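Local atomic coordinates of copper chaperone PCu(A)C (Methylosinus trichosporium OB3b, PDB entry 6P1F), a protein that binds copper(II) and probably serves as a copper chaperone in a methane-oxidizing bacterium, the chain here being its PCu(A)C domain. Residues Gly6-Glu11 and Glu106-Val111; Pro13-Pro18 and Ala99-Val104; Phe54-His59 and Asp65-Pro70. All coordinates share one frame; numbering follows the deposited sequence.

Interaction 1 of 3, residues Gly6-Glu11 and Glu106-Val111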
# COMPACT_ATOMS: atom_id res chain seq x y z
N GLY A 6 -14.44 -7.62 -4.60
CA GLY A 6 -15.64 -6.78 -4.46
C GLY A 6 -15.62 -5.58 -5.39
O GLY A 6 -15.28 -5.67 -6.55
N LYS A 7 -15.92 -4.40 -4.82
CA LYS A 7 -15.93 -3.14 -5.54
C LYS A 7 -14.62 -2.33 -5.32
O LYS A 7 -14.51 -1.18 -5.74
CB LYS A 7 -17.15 -2.32 -5.08
CG LYS A 7 -18.50 -3.00 -5.37
CD LYS A 7 -18.86 -2.81 -6.83
CE LYS A 7 -20.38 -2.73 -7.01
NZ LYS A 7 -21.08 -3.88 -6.37
N ILE A 8 -13.63 -2.97 -4.69
CA ILE A 8 -12.30 -2.40 -4.49
C ILE A 8 -11.35 -2.79 -5.60
O ILE A 8 -11.34 -3.95 -6.03
CB ILE A 8 -11.69 -2.89 -3.15
CG1 ILE A 8 -12.49 -2.33 -1.99
CG2 ILE A 8 -10.22 -2.54 -3.04
CD1 ILE A 8 -12.37 -0.83 -1.86
N LYS A 9 -10.58 -1.82 -6.11
CA LYS A 9 -9.51 -2.13 -7.04
C LYS A 9 -8.24 -1.60 -6.47
O LYS A 9 -8.23 -0.54 -5.86
CB LYS A 9 -9.73 -1.49 -8.43
CG LYS A 9 -10.80 -2.23 -9.21
CD LYS A 9 -10.74 -1.88 -10.71
CE LYS A 9 -11.66 -2.82 -11.50
NZ LYS A 9 -11.41 -2.77 -12.98
N ILE A 10 -7.15 -2.30 -6.72
CA ILE A 10 -5.83 -1.81 -6.33
C ILE A 10 -5.01 -1.81 -7.61
O ILE A 10 -4.87 -2.84 -8.25
CB ILE A 10 -5.17 -2.70 -5.26
CG1 ILE A 10 -6.06 -2.81 -4.00
CG2 ILE A 10 -3.78 -2.17 -4.90
CD1 ILE A 10 -6.97 -4.08 -3.95
N GLU A 11 -4.47 -0.65 -7.98
CA GLU A 11 -3.76 -0.53 -9.26
C GLU A 11 -2.28 -0.32 -9.04
O GLU A 11 -1.89 0.56 -8.27
CB GLU A 11 -4.30 0.64 -10.09
CG GLU A 11 -5.81 0.60 -10.31
CD GLU A 11 -6.24 -0.31 -11.46
OE1 GLU A 11 -5.38 -0.97 -12.11
OE2 GLU A 11 -7.47 -0.35 -11.71
N GLU A 106 -12.56 -4.12 5.21
CA GLU A 106 -13.67 -4.40 6.09
C GLU A 106 -14.89 -4.96 5.36
O GLU A 106 -15.48 -5.94 5.80
CB GLU A 106 -14.04 -3.10 6.82
CG GLU A 106 -15.13 -3.27 7.84
CD GLU A 106 -15.33 -1.97 8.59
OE1 GLU A 106 -16.03 -1.07 8.07
OE2 GLU A 106 -14.75 -1.84 9.68
N LYS A 107 -15.25 -4.37 4.22
CA LYS A 107 -16.42 -4.82 3.49
C LYS A 107 -16.02 -5.78 2.38
O LYS A 107 -16.53 -6.92 2.32
CB LYS A 107 -17.20 -3.64 2.91
CG LYS A 107 -17.64 -2.63 3.96
CD LYS A 107 -18.45 -3.29 5.08
CE LYS A 107 -18.96 -2.26 6.08
NZ LYS A 107 -19.84 -2.89 7.10
N ALA A 108 -15.07 -5.36 1.56
CA ALA A 108 -14.75 -6.15 0.36
C ALA A 108 -14.04 -7.45 0.66
O ALA A 108 -14.15 -8.40 -0.13
CB ALA A 108 -13.93 -5.33 -0.59
N GLY A 109 -13.30 -7.53 1.76
CA GLY A 109 -12.58 -8.74 2.13
C GLY A 109 -11.12 -8.71 1.74
O GLY A 109 -10.55 -7.64 1.63
N GLU A 110 -10.51 -9.89 1.57
CA GLU A 110 -9.05 -10.00 1.47
C GLU A 110 -8.58 -10.17 0.03
O GLU A 110 -9.24 -10.82 -0.79
CB GLU A 110 -8.54 -11.18 2.32
CG GLU A 110 -8.78 -11.01 3.82
CD GLU A 110 -8.36 -12.23 4.63
OE1 GLU A 110 -9.17 -13.18 4.72
OE2 GLU A 110 -7.23 -12.25 5.16
N VAL A 111 -7.47 -9.50 -0.30
CA VAL A 111 -6.86 -9.67 -1.61
C VAL A 111 -5.36 -9.69 -1.41
O VAL A 111 -4.81 -8.85 -0.70
CB VAL A 111 -7.30 -8.54 -2.57
CG1 VAL A 111 -7.08 -7.15 -1.95
CG2 VAL A 111 -6.66 -8.68 -3.96
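Two aliphatic pairs, Ile8 with Ala108 and Ile10 with Val111, join one end of strand 8-16 to the turn before strand 109-118 and to the start of that strand, in the cupredoxin-like beta fold of this PCu(A)C domain. The two strands are parallel neighbours in the sheet, but no hydrogen bond links these two segments: the touching parts run 50° apart, and the CA atoms of Ile10 and Val111 are still 9.2 Å from each other. Side chains therefore make the connection. Ile8 meets Ala108 through the methylene CG1, which rests 3.6 Å from Ala108 CB. With CG1 set beside the backbone N (chi1 -67°), this methylene faces the alanine, while CG2 and CD1 stay farther from it. Gly6 approaches the same methyl, its CA 4.5 Å from Ala108 CB, with a positive phi of 59° that favours glycine. Asp39 holds the turn, its two carboxylate oxygens accepting the backbone N-H groups of Lys107 and Ala108. Farther along, the side chains of Ile10 and Val111 pass alongside each other, pointing opposite ways, and both also rest on Leu103 of strand 98-105, while Val111 packs on Tyr3 and Val5 of strand 2-5. His12 and His1, which bind copper in another structure of this protein, have side chains about 8 and 9 Å from that of Ile10; no metal is bound here. Only the outermost methyl of Ile10 reaches across: its CD1 sits 3.7 Å from Val111 CG1, the branch lodged between the backbone N and carbonyl carbon of that valine.

Interaction 2 of 3, residues Pro13-Pro18 and Ala99-Val104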
# COMPACT_ATOMS: atom_id res chain seq x y z
N PRO A 13 0.47 -1.57 -7.52
CA PRO A 13 1.23 -1.40 -6.27
C PRO A 13 2.72 -1.58 -6.48
O PRO A 13 3.18 -2.52 -7.17
CB PRO A 13 0.66 -2.49 -5.36
CG PRO A 13 0.13 -3.57 -6.34
CD PRO A 13 -0.38 -2.78 -7.50
N TRP A 14 3.51 -0.68 -5.91
CA TRP A 14 4.95 -0.83 -6.00
C TRP A 14 5.57 -0.20 -4.77
O TRP A 14 4.93 0.59 -4.10
CB TRP A 14 5.51 -0.16 -7.27
CG TRP A 14 5.32 1.34 -7.37
CD1 TRP A 14 4.20 2.01 -7.75
CD2 TRP A 14 6.31 2.34 -7.07
NE1 TRP A 14 4.42 3.39 -7.69
CE2 TRP A 14 5.72 3.60 -7.31
CE3 TRP A 14 7.65 2.29 -6.65
CZ2 TRP A 14 6.42 4.81 -7.15
CZ3 TRP A 14 8.35 3.50 -6.48
CH2 TRP A 14 7.73 4.73 -6.72
N LEU A 15 6.82 -0.56 -4.50
CA LEU A 15 7.52 0.03 -3.34
C LEU A 15 8.95 0.34 -3.70
O LEU A 15 9.54 -0.25 -4.61
CB LEU A 15 7.46 -0.92 -2.15
CG LEU A 15 8.08 -2.32 -2.26
CD1 LEU A 15 9.55 -2.37 -1.79
CD2 LEU A 15 7.25 -3.32 -1.43
N ARG A 16 9.51 1.30 -2.98
CA ARG A 16 10.94 1.55 -3.02
C ARG A 16 11.67 0.58 -2.14
O ARG A 16 11.37 0.48 -0.94
CB ARG A 16 11.22 2.97 -2.55
CG ARG A 16 10.84 4.02 -3.53
CD ARG A 16 11.02 5.38 -2.89
NE ARG A 16 11.05 6.46 -3.87
CZ ARG A 16 11.12 7.74 -3.55
NH1 ARG A 16 11.16 8.09 -2.27
NH2 ARG A 16 11.15 8.67 -4.49
N ALA A 17 12.64 -0.13 -2.70
CA ALA A 17 13.38 -1.08 -1.89
C ALA A 17 14.05 -0.31 -0.75
O ALA A 17 14.46 0.83 -0.96
CB ALA A 17 14.39 -1.82 -2.71
N PRO A 18 14.12 -0.90 0.45
CA PRO A 18 14.83 -0.17 1.51
C PRO A 18 16.31 0.04 1.17
O PRO A 18 16.96 -0.81 0.54
CB PRO A 18 14.66 -1.07 2.75
CG PRO A 18 14.28 -2.41 2.22
CD PRO A 18 13.61 -2.20 0.89
N ALA A 99 6.87 -8.11 -3.77
CA ALA A 99 6.68 -8.44 -2.37
C ALA A 99 5.21 -8.80 -2.14
O ALA A 99 4.32 -7.99 -2.43
CB ALA A 99 7.09 -7.24 -1.49
N GLU A 100 4.96 -10.03 -1.70
CA GLU A 100 3.60 -10.50 -1.47
C GLU A 100 3.03 -10.00 -0.16
O GLU A 100 3.68 -10.09 0.88
CB GLU A 100 3.57 -12.03 -1.48
CG GLU A 100 2.15 -12.63 -1.27
CD GLU A 100 2.13 -14.16 -1.35
OE1 GLU A 100 2.72 -14.82 -0.47
OE2 GLU A 100 1.54 -14.69 -2.31
N MET A 101 1.85 -9.42 -0.22
CA MET A 101 1.19 -9.05 1.03
C MET A 101 -0.32 -9.13 0.86
O MET A 101 -0.85 -9.02 -0.24
CB MET A 101 1.64 -7.65 1.46
CG MET A 101 1.25 -6.57 0.45
SD MET A 101 2.14 -5.01 0.75
CE MET A 101 3.79 -5.43 0.14
N THR A 102 -1.04 -9.31 1.95
CA THR A 102 -2.49 -9.41 1.84
C THR A 102 -3.16 -8.15 2.39
O THR A 102 -2.90 -7.76 3.52
CB THR A 102 -3.00 -10.64 2.58
OG1 THR A 102 -2.40 -11.80 1.97
CG2 THR A 102 -4.50 -10.73 2.46
N LEU A 103 -4.01 -7.52 1.58
CA LEU A 103 -4.78 -6.37 2.05
C LEU A 103 -6.11 -6.85 2.60
O LEU A 103 -6.74 -7.71 2.00
CB LEU A 103 -5.03 -5.39 0.92
CG LEU A 103 -3.76 -4.94 0.18
CD1 LEU A 103 -4.15 -3.91 -0.92
CD2 LEU A 103 -2.73 -4.35 1.11
N VAL A 104 -6.53 -6.28 3.73
CA VAL A 104 -7.82 -6.67 4.31
C VAL A 104 -8.76 -5.49 4.29
O VAL A 104 -8.46 -4.46 4.91
CB VAL A 104 -7.65 -7.14 5.75
CG1 VAL A 104 -9.01 -7.60 6.33
CG2 VAL A 104 -6.61 -8.26 5.81
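Leu15 and Ala99 mark the nearest approach of the backbones, with CA atoms 8.6 Å apart, too far for strand pairing, and no hydrogen bond passes between 13-18 and 99-104. In the sheet of this cupredoxin-like fold, strand 109-118 lies between them: it pairs with 8-16 on one side and with 98-105 on the other, and Leu15 bonds through its backbone to Ala116 and Glu118. The contact is thus made past the intervening strand, by side chains that converge in the buried interior. Leu15 carries it alone from its segment. Its CG sits between the backbone N and the carbonyl carbon (chi1 61°), and one branch, CD2, extends across to the other strand, while CD1 stays more than 5 Å from either partner. Ala99 and Met101, two residues apart on strand 98-105, both send their CB toward Leu15. The alanine offers a short methyl, and the methionine makes up the greater distance with a long chain whose sulfur remains behind the contact and whose last carbon does the touching. Around them Leu86 packs on Leu15, Met92 on Ala99, and Leu27 and Ile113 on Met101, so the group belongs to the hydrophobic core. His83, a zinc ligand in another structure of this protein, is about 9 Å from Leu15, side chain to side chain. The leucine methyl meets both partners at once: CD2 is 3.9 Å from Ala99 CB and 4.3 Å from Met101 CE.

Interaction 3 of 3, residues Phe54-His59 and Asp65-Pro70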
# COMPACT_ATOMS: atom_id res chain seq x y z
N PHE A 54 -0.15 4.51 7.22
CA PHE A 54 -0.67 5.22 6.07
C PHE A 54 -0.53 6.71 6.26
O PHE A 54 -0.81 7.25 7.33
CB PHE A 54 -2.13 4.85 5.84
CG PHE A 54 -2.36 3.38 5.59
CD1 PHE A 54 -2.10 2.83 4.36
CD2 PHE A 54 -2.87 2.56 6.59
CE1 PHE A 54 -2.33 1.47 4.13
CE2 PHE A 54 -3.13 1.21 6.36
CZ PHE A 54 -2.84 0.67 5.12
N HIS A 55 -0.04 7.36 5.22
CA HIS A 55 0.02 8.82 5.18
C HIS A 55 -0.85 9.30 4.04
O HIS A 55 -0.50 9.15 2.89
CB HIS A 55 1.46 9.27 4.99
CG HIS A 55 2.36 8.92 6.13
ND1 HIS A 55 2.75 9.86 7.06
CD2 HIS A 55 2.94 7.76 6.48
CE1 HIS A 55 3.55 9.28 7.94
NE2 HIS A 55 3.68 8.01 7.62
N ILE A 56 -2.00 9.87 4.37
CA ILE A 56 -2.94 10.22 3.32
C ILE A 56 -3.40 11.65 3.50
O ILE A 56 -3.28 12.22 4.58
CB ILE A 56 -4.16 9.26 3.29
CG1 ILE A 56 -4.98 9.40 4.57
CG2 ILE A 56 -3.71 7.80 3.06
CD1 ILE A 56 -6.32 8.68 4.50
N ALA A 57 -3.87 12.25 2.42
CA ALA A 57 -4.32 13.64 2.45
C ALA A 57 -5.69 13.76 3.09
O ALA A 57 -6.49 12.82 3.06
CB ALA A 57 -4.34 14.21 1.03
N PRO A 58 -5.97 14.91 3.72
CA PRO A 58 -5.00 15.97 3.96
C PRO A 58 -4.13 15.67 5.19
O PRO A 58 -4.45 14.74 5.94
CB PRO A 58 -5.89 17.19 4.20
CG PRO A 58 -7.11 16.61 4.84
CD PRO A 58 -7.31 15.25 4.22
N HIS A 59 -3.06 16.45 5.35
CA HIS A 59 -2.10 16.34 6.45
C HIS A 59 -1.29 15.07 6.35
O HIS A 59 -1.49 14.10 7.08
CB HIS A 59 -2.82 16.47 7.79
CG HIS A 59 -3.49 17.79 7.93
ND1 HIS A 59 -4.85 17.95 7.92
CD2 HIS A 59 -2.96 19.04 7.96
CE1 HIS A 59 -5.14 19.24 7.98
NE2 HIS A 59 -4.01 19.92 8.01
N ASP A 65 -3.46 3.84 10.90
CA ASP A 65 -3.19 2.42 10.65
C ASP A 65 -4.27 1.70 9.87
O ASP A 65 -4.27 0.46 9.77
CB ASP A 65 -2.92 1.71 11.99
CG ASP A 65 -4.16 1.49 12.80
OD1 ASP A 65 -5.23 2.02 12.49
OD2 ASP A 65 -4.02 0.75 13.80
N ALA A 66 -5.17 2.49 9.30
CA ALA A 66 -6.22 2.02 8.41
C ALA A 66 -6.53 3.17 7.46
O ALA A 66 -6.10 4.30 7.71
CB ALA A 66 -7.46 1.60 9.18
N ILE A 67 -7.21 2.89 6.37
CA ILE A 67 -7.67 3.98 5.52
C ILE A 67 -9.18 3.87 5.40
O ILE A 67 -9.66 2.85 4.94
CB ILE A 67 -7.08 3.92 4.10
CG1 ILE A 67 -5.55 3.90 4.10
CG2 ILE A 67 -7.59 5.11 3.27
CD1 ILE A 67 -4.96 3.76 2.68
N TYR A 68 -9.91 4.90 5.83
CA TYR A 68 -11.33 4.94 5.50
C TYR A 68 -11.49 5.40 4.05
O TYR A 68 -10.94 6.43 3.64
CB TYR A 68 -12.08 5.88 6.45
CG TYR A 68 -13.54 6.13 6.13
CD1 TYR A 68 -14.53 5.22 6.50
CD2 TYR A 68 -13.93 7.29 5.47
CE1 TYR A 68 -15.87 5.47 6.24
CE2 TYR A 68 -15.26 7.54 5.21
CZ TYR A 68 -16.22 6.63 5.58
OH TYR A 68 -17.54 6.92 5.31
N LEU A 69 -12.22 4.62 3.28
CA LEU A 69 -12.52 4.91 1.90
C LEU A 69 -13.97 5.27 1.69
O LEU A 69 -14.81 4.38 1.72
CB LEU A 69 -12.22 3.67 1.07
CG LEU A 69 -10.79 3.19 1.25
CD1 LEU A 69 -10.68 1.71 0.87
CD2 LEU A 69 -9.93 4.05 0.33
N PRO A 70 -14.28 6.55 1.47
CA PRO A 70 -15.65 6.98 1.17
C PRO A 70 -16.19 6.26 -0.05
O PRO A 70 -15.39 5.76 -0.85
CB PRO A 70 -15.51 8.48 0.88
CG PRO A 70 -14.28 8.88 1.60
CD PRO A 70 -13.36 7.69 1.63
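The backbones of 54-59 and 65-70 come nearest at Phe54 and Asp65, whose CA atoms are 5.9 Å apart; no hydrogen bond joins the two segments, and side chains close the contact. Ile67 lies over one face of the Phe54 ring in a CH-pi contact, its CG1 3.7 Å from the ring centroid and 18° off the normal. The two side chains run roughly perpendicular, and Ile67 CD1 reaches to within 3.4 Å of Phe54 CD1, a close fit. The main chain borders the ring at its edge, where Ala66 N is 3.6 Å from Phe54 CD2. With CG1 of Ile67 beside its backbone N (chi1 -56°) and over the ring, the other branch turns to Ile56: CG2 meets Ile56 CD1 at 4.0 Å. With an alanine at Phe54 the ring is gone, and Ile67 would probably lose its CH-pi partner, with a gap opening beside the Asp65-Ala66 peptide. Between Phe54 and Ile56, His55, a zinc ligand in another structure of this protein, stacks on His83 of strand 73-89. That strand pairs with 49-55 and packs Val84 on Phe54, while strand 39-45 pairs with 67-69 and adds Leu41 and Val44 around the ring.

Overall arrangement
The three contacts lie 16 to 17 Å apart, centre to centre, in the one mixed beta sheet of the domain, and they nest along the chain: interaction 3 falls inside the loop closed by interaction 2, which falls inside that of interaction 1. Interactions 1 and 2 share strand 8-16 and meet directly, with a probable hydrogen bond of 2.8 Å from Leu103 N to Val111 O. Interaction 3 touches interaction 1 through Ile8 CD1 and Leu69 CD1, 4.1 Å apart, but stays about 6 Å from interaction 2 at the nearest atoms. In other structures of this protein His1 and His12, near interaction 1, bind copper, and His55 and His59, within interaction 3, bind zinc; interaction 2 lies nearest the chain's centre.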